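Side-chain contacts in multicopper oxidase (Pseudomonas thermotolerans, PDB 6VOW), which probably couples the oxidation of phenolic, lignin-related substrates to the reduction of oxygen to water at its copper centres, as laccases do: residues A[72-75]-A[76-79]; A[225-229]-A[230-234]. All coordinates share one frame; numbering follows the deposited sequence.

Contact 1. Residues A[72-75]-A[76-79]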
loop_
_atom_site.group_PDB
_atom_site.type_symbol
_atom_site.label_atom_id
_atom_site.label_comp_id
_atom_site.label_asym_id
_atom_site.label_seq_id
_atom_site.Cartn_x
_atom_site.Cartn_y
_atom_site.Cartn_z
ATOM N N ARG A 72 7.752 9.206 -9.265
ATOM C CA ARG A 72 7.604 10.450 -8.414
ATOM C C ARG A 72 6.722 11.455 -9.080
ATOM O O ARG A 72 6.818 11.616 -10.323
ATOM C CB ARG A 72 8.883 11.224 -8.215
ATOM C CG ARG A 72 10.070 10.477 -7.788
ATOM C CD ARG A 72 10.005 10.142 -6.349
ATOM N NE ARG A 72 10.332 11.255 -5.486
ATOM C CZ ARG A 72 10.950 11.133 -4.309
ATOM N NH1 ARG A 72 11.358 9.965 -3.786
ATOM N NH2 ARG A 72 11.151 12.217 -3.649
ATOM N N CYS A 73 5.873 12.091 -8.262
ATOM C CA CYS A 73 5.140 13.253 -8.674
ATOM C C CYS A 73 5.246 14.303 -7.570
ATOM O O CYS A 73 6.001 14.142 -6.583
ATOM C CB CYS A 73 3.676 12.922 -8.958
ATOM S SG CYS A 73 2.752 14.160 -10.052
ATOM N N ARG A 74 4.565 15.430 -7.746
ATOM C CA ARG A 74 4.659 16.537 -6.787
ATOM C C ARG A 74 3.264 16.867 -6.606
ATOM O O ARG A 74 2.503 16.731 -7.583
ATOM C CB ARG A 74 5.455 17.702 -7.433
ATOM C CG ARG A 74 5.274 19.106 -6.870
ATOM C CD ARG A 74 6.437 19.482 -5.997
ATOM N NE ARG A 74 7.697 19.236 -6.693
ATOM C CZ ARG A 74 8.876 19.076 -6.091
ATOM N NH1 ARG A 74 8.988 19.109 -4.762
ATOM N NH2 ARG A 74 9.963 18.858 -6.819
ATOM N N GLN A 75 2.894 17.192 -5.370
ATOM C CA GLN A 75 1.532 17.476 -5.026
ATOM C C GLN A 75 1.008 18.653 -5.789
ATOM O O GLN A 75 1.650 19.678 -5.802
ATOM C CB GLN A 75 1.476 17.787 -3.533
ATOM C CG GLN A 75 0.114 18.085 -2.962
ATOM C CD GLN A 75 0.218 18.328 -1.498
ATOM O OE1 GLN A 75 1.263 18.736 -1.010
ATOM N NE2 GLN A 75 -0.850 18.063 -0.776
ATOM N N GLY A 76 -0.164 18.493 -6.397
ATOM C CA GLY A 76 -0.804 19.535 -7.217
ATOM C C GLY A 76 -0.505 19.310 -8.680
ATOM O O GLY A 76 -1.177 19.822 -9.529
ATOM N N ASP A 77 0.476 18.490 -8.985
ATOM C CA ASP A 77 0.829 18.274 -10.385
ATOM C C ASP A 77 0.133 17.057 -10.996
ATOM O O ASP A 77 -0.550 16.299 -10.286
ATOM C CB ASP A 77 2.331 18.113 -10.515
ATOM C CG ASP A 77 3.099 19.304 -10.041
ATOM O OD1 ASP A 77 2.491 20.355 -9.754
ATOM O OD2 ASP A 77 4.330 19.163 -10.039
ATOM N N TRP A 78 0.274 16.920 -12.321
ATOM C CA TRP A 78 -0.293 15.809 -13.132
ATOM C C TRP A 78 0.718 14.774 -13.231
ATOM O O TRP A 78 1.890 15.089 -13.469
ATOM C CB TRP A 78 -0.689 16.185 -14.565
ATOM C CG TRP A 78 -1.900 17.035 -14.677
ATOM C CD1 TRP A 78 -1.905 18.372 -14.697
ATOM C CD2 TRP A 78 -3.255 16.639 -14.815
ATOM N NE1 TRP A 78 -3.163 18.852 -14.774
ATOM C CE2 TRP A 78 -4.021 17.809 -14.886
ATOM C CE3 TRP A 78 -3.910 15.417 -14.872
ATOM C CZ2 TRP A 78 -5.404 17.792 -15.009
ATOM C CZ3 TRP A 78 -5.243 15.401 -14.996
ATOM C CH2 TRP A 78 -5.994 16.568 -15.065
ATOM N N LEU A 79 0.259 13.521 -13.015
ATOM C CA LEU A 79 1.081 12.356 -13.180
ATOM C C LEU A 79 0.571 11.780 -14.448
ATOM O O LEU A 79 -0.628 11.553 -14.495
ATOM C CB LEU A 79 0.859 11.334 -12.019
ATOM C CG LEU A 79 1.644 10.051 -12.204
ATOM C CD1 LEU A 79 3.039 10.391 -12.506
ATOM C CD2 LEU A 79 1.639 9.237 -10.933
HETATM O O HOH W 1 7.658 19.097 -9.486
#
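A local turn contact joins Arg-74 and Asp-77, the two ends of a type II beta turn that leads from strand 71-74 in one sheet of the N-terminal cupredoxin-like domain to strand 78-85 in the other. The turn is closed by Asp-77 N, which donates to Arg-74 O at 3.0 Å with an angle of 152° at the hydrogen. Gly-76 takes the third position of the turn, where its backbone angles would drive a CB into the carbonyl oxygen of Gln-75, so that glycine is the fitting residue.

Beside this bond the Arg-74 and Asp-77 side chains run alongside each other, pointing the same way. The carboxylate of Asp-77 lies against the start of the arginine chain, OD2 standing 3.2 Å from Arg-74 CB. Bends at chi2 and chi3 of Arg-74 then lead its guanidinium away, too far for a direct salt bridge. A water spans the interval: it accepts from Arg-74 NE at 2.8 Å, at the guanidinium edge and in its plane, and gives a weak bond to Asp-77 OD2. The stronger partners lie outside the turn, Glu-156 in a salt bridge with Arg-74 and His-38 on OD2.

On the strand before the turn, Cys-73 turns SG toward 76-79, placed beside its own carbonyl carbon and opposite the backbone N (chi1 -160°), where it lies 3.6 Å from Trp-78 O and packs on Leu-79 CB at 3.9 Å. Replacing Asp-77 by alanine is likely to cost His-38 this hydrogen-bond partner and the water its second, weak anchor, while the backbone bond could persist. With Arg-74 NE and Asp-77 OD2 4.7 Å apart and a weak water link between them, the opposite charges probably attract each other modestly, while each has its stronger partner on another strand.

Contact 2. Residues A[225-229]-A[230-234]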
loop_
_atom_site.group_PDB
_atom_site.type_symbol
_atom_site.label_atom_id
_atom_site.label_comp_id
_atom_site.label_asym_id
_atom_site.label_seq_id
_atom_site.Cartn_x
_atom_site.Cartn_y
_atom_site.Cartn_z
ATOM N N ASN A 225 4.869 -1.462 2.106
ATOM C CA ASN A 225 4.672 -2.907 2.168
ATOM C C ASN A 225 4.064 -3.303 0.829
ATOM O O ASN A 225 2.858 -3.074 0.565
ATOM C CB ASN A 225 3.794 -3.299 3.367
ATOM C CG ASN A 225 3.507 -4.814 3.395
ATOM O OD1 ASN A 225 3.632 -5.510 2.377
ATOM N ND2 ASN A 225 3.128 -5.321 4.572
ATOM N N LEU A 226 4.908 -3.853 -0.042
ATOM C CA LEU A 226 4.460 -4.201 -1.317
ATOM C C LEU A 226 4.105 -5.653 -1.380
ATOM O O LEU A 226 3.883 -6.146 -2.469
ATOM C CB LEU A 226 5.456 -3.804 -2.419
ATOM C CG LEU A 226 5.911 -2.374 -2.358
ATOM C CD1 LEU A 226 6.763 -2.125 -3.584
ATOM C CD2 LEU A 226 4.744 -1.392 -2.375
ATOM N N ASP A 227 3.907 -6.288 -0.228
ATOM C CA ASP A 227 3.627 -7.681 -0.187
ATOM C C ASP A 227 2.177 -8.022 -0.401
ATOM O O ASP A 227 1.345 -7.282 -0.097
ATOM C CB ASP A 227 4.085 -8.289 1.100
ATOM C CG ASP A 227 4.252 -9.817 0.953
ATOM O OD1 ASP A 227 5.238 -10.235 0.250
ATOM O OD2 ASP A 227 3.317 -10.560 1.454
ATOM N N ASN A 228 1.913 -9.198 -0.937
ATOM C CA ASN A 228 0.544 -9.787 -1.119
ATOM C C ASN A 228 -0.117 -10.113 0.180
ATOM O O ASN A 228 -1.335 -10.128 0.215
ATOM C CB ASN A 228 0.608 -11.178 -1.824
ATOM C CG ASN A 228 0.935 -11.109 -3.299
ATOM O OD1 ASN A 228 1.752 -10.307 -3.712
ATOM N ND2 ASN A 228 0.318 -12.001 -4.105
ATOM N N THR A 229 0.635 -10.507 1.214
ATOM C CA THR A 229 0.000 -11.078 2.482
ATOM C C THR A 229 0.647 -10.729 3.830
ATOM O O THR A 229 -0.048 -10.723 4.864
ATOM C CB THR A 229 -0.144 -12.643 2.405
ATOM O OG1 THR A 229 0.963 -13.286 3.028
ATOM C CG2 THR A 229 -0.177 -13.067 1.045
ATOM N N VAL A 230 1.947 -10.466 3.835
ATOM C CA VAL A 230 2.646 -10.250 5.085
ATOM C C VAL A 230 2.317 -8.929 5.838
ATOM O O VAL A 230 2.128 -7.928 5.272
ATOM C CB VAL A 230 4.149 -10.471 4.916
ATOM C CG1 VAL A 230 4.893 -10.178 6.187
ATOM C CG2 VAL A 230 4.404 -11.909 4.506
ATOM N N THR A 231 2.151 -9.001 7.136
ATOM C CA THR A 231 2.190 -7.841 7.994
ATOM C C THR A 231 3.530 -7.819 8.732
ATOM O O THR A 231 3.764 -8.663 9.532
ATOM C CB THR A 231 1.072 -7.911 8.980
ATOM O OG1 THR A 231 -0.150 -7.669 8.279
ATOM C CG2 THR A 231 1.237 -6.860 10.020
ATOM N N TYR A 232 4.369 -6.830 8.464
ATOM C CA TYR A 232 5.662 -6.696 9.087
ATOM C C TYR A 232 5.513 -5.919 10.388
ATOM O O TYR A 232 5.006 -4.812 10.407
ATOM C CB TYR A 232 6.572 -5.968 8.185
ATOM C CG TYR A 232 6.704 -6.636 6.870
ATOM C CD1 TYR A 232 7.524 -7.747 6.700
ATOM C CD2 TYR A 232 6.047 -6.116 5.746
ATOM C CE1 TYR A 232 7.607 -8.366 5.455
ATOM C CE2 TYR A 232 6.178 -6.694 4.516
ATOM C CZ TYR A 232 6.946 -7.827 4.384
ATOM O OH TYR A 232 7.017 -8.393 3.132
ATOM N N ARG A 233 5.932 -6.563 11.476
ATOM C CA ARG A 233 5.848 -6.011 12.842
ATOM C C ARG A 233 7.082 -5.213 13.013
ATOM O O ARG A 233 8.072 -5.648 13.575
ATOM C CB ARG A 233 5.737 -7.126 13.877
ATOM C CG ARG A 233 4.450 -7.899 13.654
ATOM C CD ARG A 233 4.054 -8.797 14.825
ATOM N NE ARG A 233 5.135 -9.681 15.312
ATOM C CZ ARG A 233 5.718 -10.668 14.612
ATOM N NH1 ARG A 233 5.381 -10.933 13.330
ATOM N NH2 ARG A 233 6.678 -11.404 15.204
ATOM N N LEU A 234 7.053 -4.053 12.401
ATOM C CA LEU A 234 8.292 -3.256 12.258
ATOM C C LEU A 234 8.717 -2.688 13.558
ATOM O O LEU A 234 7.924 -2.141 14.320
ATOM C CB LEU A 234 8.075 -2.068 11.290
ATOM C CG LEU A 234 7.812 -2.292 9.807
ATOM C CD1 LEU A 234 7.666 -0.933 9.126
ATOM C CD2 LEU A 234 8.923 -3.071 9.149
#
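Asp-227 OD2 takes two backbone N-H groups in succession: Thr-229 N at 2.7 Å and Val-230 N, also 2.7 Å from OD2 and nearly straight at 172°. They come from opposite faces of the carboxylate plane, the valine donor on the anti side and somewhat out of the plane, the threonine donor from above it, so the two bonds together resist rotation of the group. The other oxygen, OD1, accepts from Thr-173 N on strand 165-174, which leaves both carboxylate oxygens of this buried aspartate supplied with donors and probably helps to stabilise its negative charge.

Two residues earlier, Asn-225 repeats the theme with its amide. OD1 accepts from Asp-227 N, the donor lying nearly along the C=O axis, and ND2 reaches forward to Val-230 O at 2.9 Å, with that oxygen close to the amide plane. ND2 also serves Leu-262 O. The bonds from Asn-225 OD1 and Asp-227 OD2 to the backbone N two residues on define consecutive Asx turns, which shape the loop between strands 218-225 and 232-235 in the middle cupredoxin-like domain. At the crest of this loop Asn-228 ND2 donates to Ala-142 O of helix 141-146.

The ring of Tyr-232 packs against the side of the loop. With CG set beside the backbone N (chi1 -57°), it reaches back to the amide of Asn-225, ND2 approaching CD2 obliquely at 3.2 Å and the two planes inclined by 53°. Val-230 CG1 rests 3.4 Å above one face of the ring, offset toward its rim. At the far end Tyr-232 OH lies 3.6 Å from Asp-227 CB and is hydrogen-bonded to Thr-173 OG1.

How the contacts relate
From the N terminus the chain first meets contact 1, a tight reversal between strands 71-74 and 78-85 that carries it from one sheet of the first domain to the other. Contact 2 opens and closes later, as a longer loop between strands 218-225 and 232-235, again passing between two sheets, here of the middle domain. The two are in series, neither crossing nor nesting, with centres 26 Å apart and nearest atoms about 13 Å apart. Contact 1 sits toward the periphery; contact 2 is deeper, and its loop also bonds through the backbone to Ile-442, at the start of the helix 442-446 that carries the copper ligand His-444, just after Cys-439.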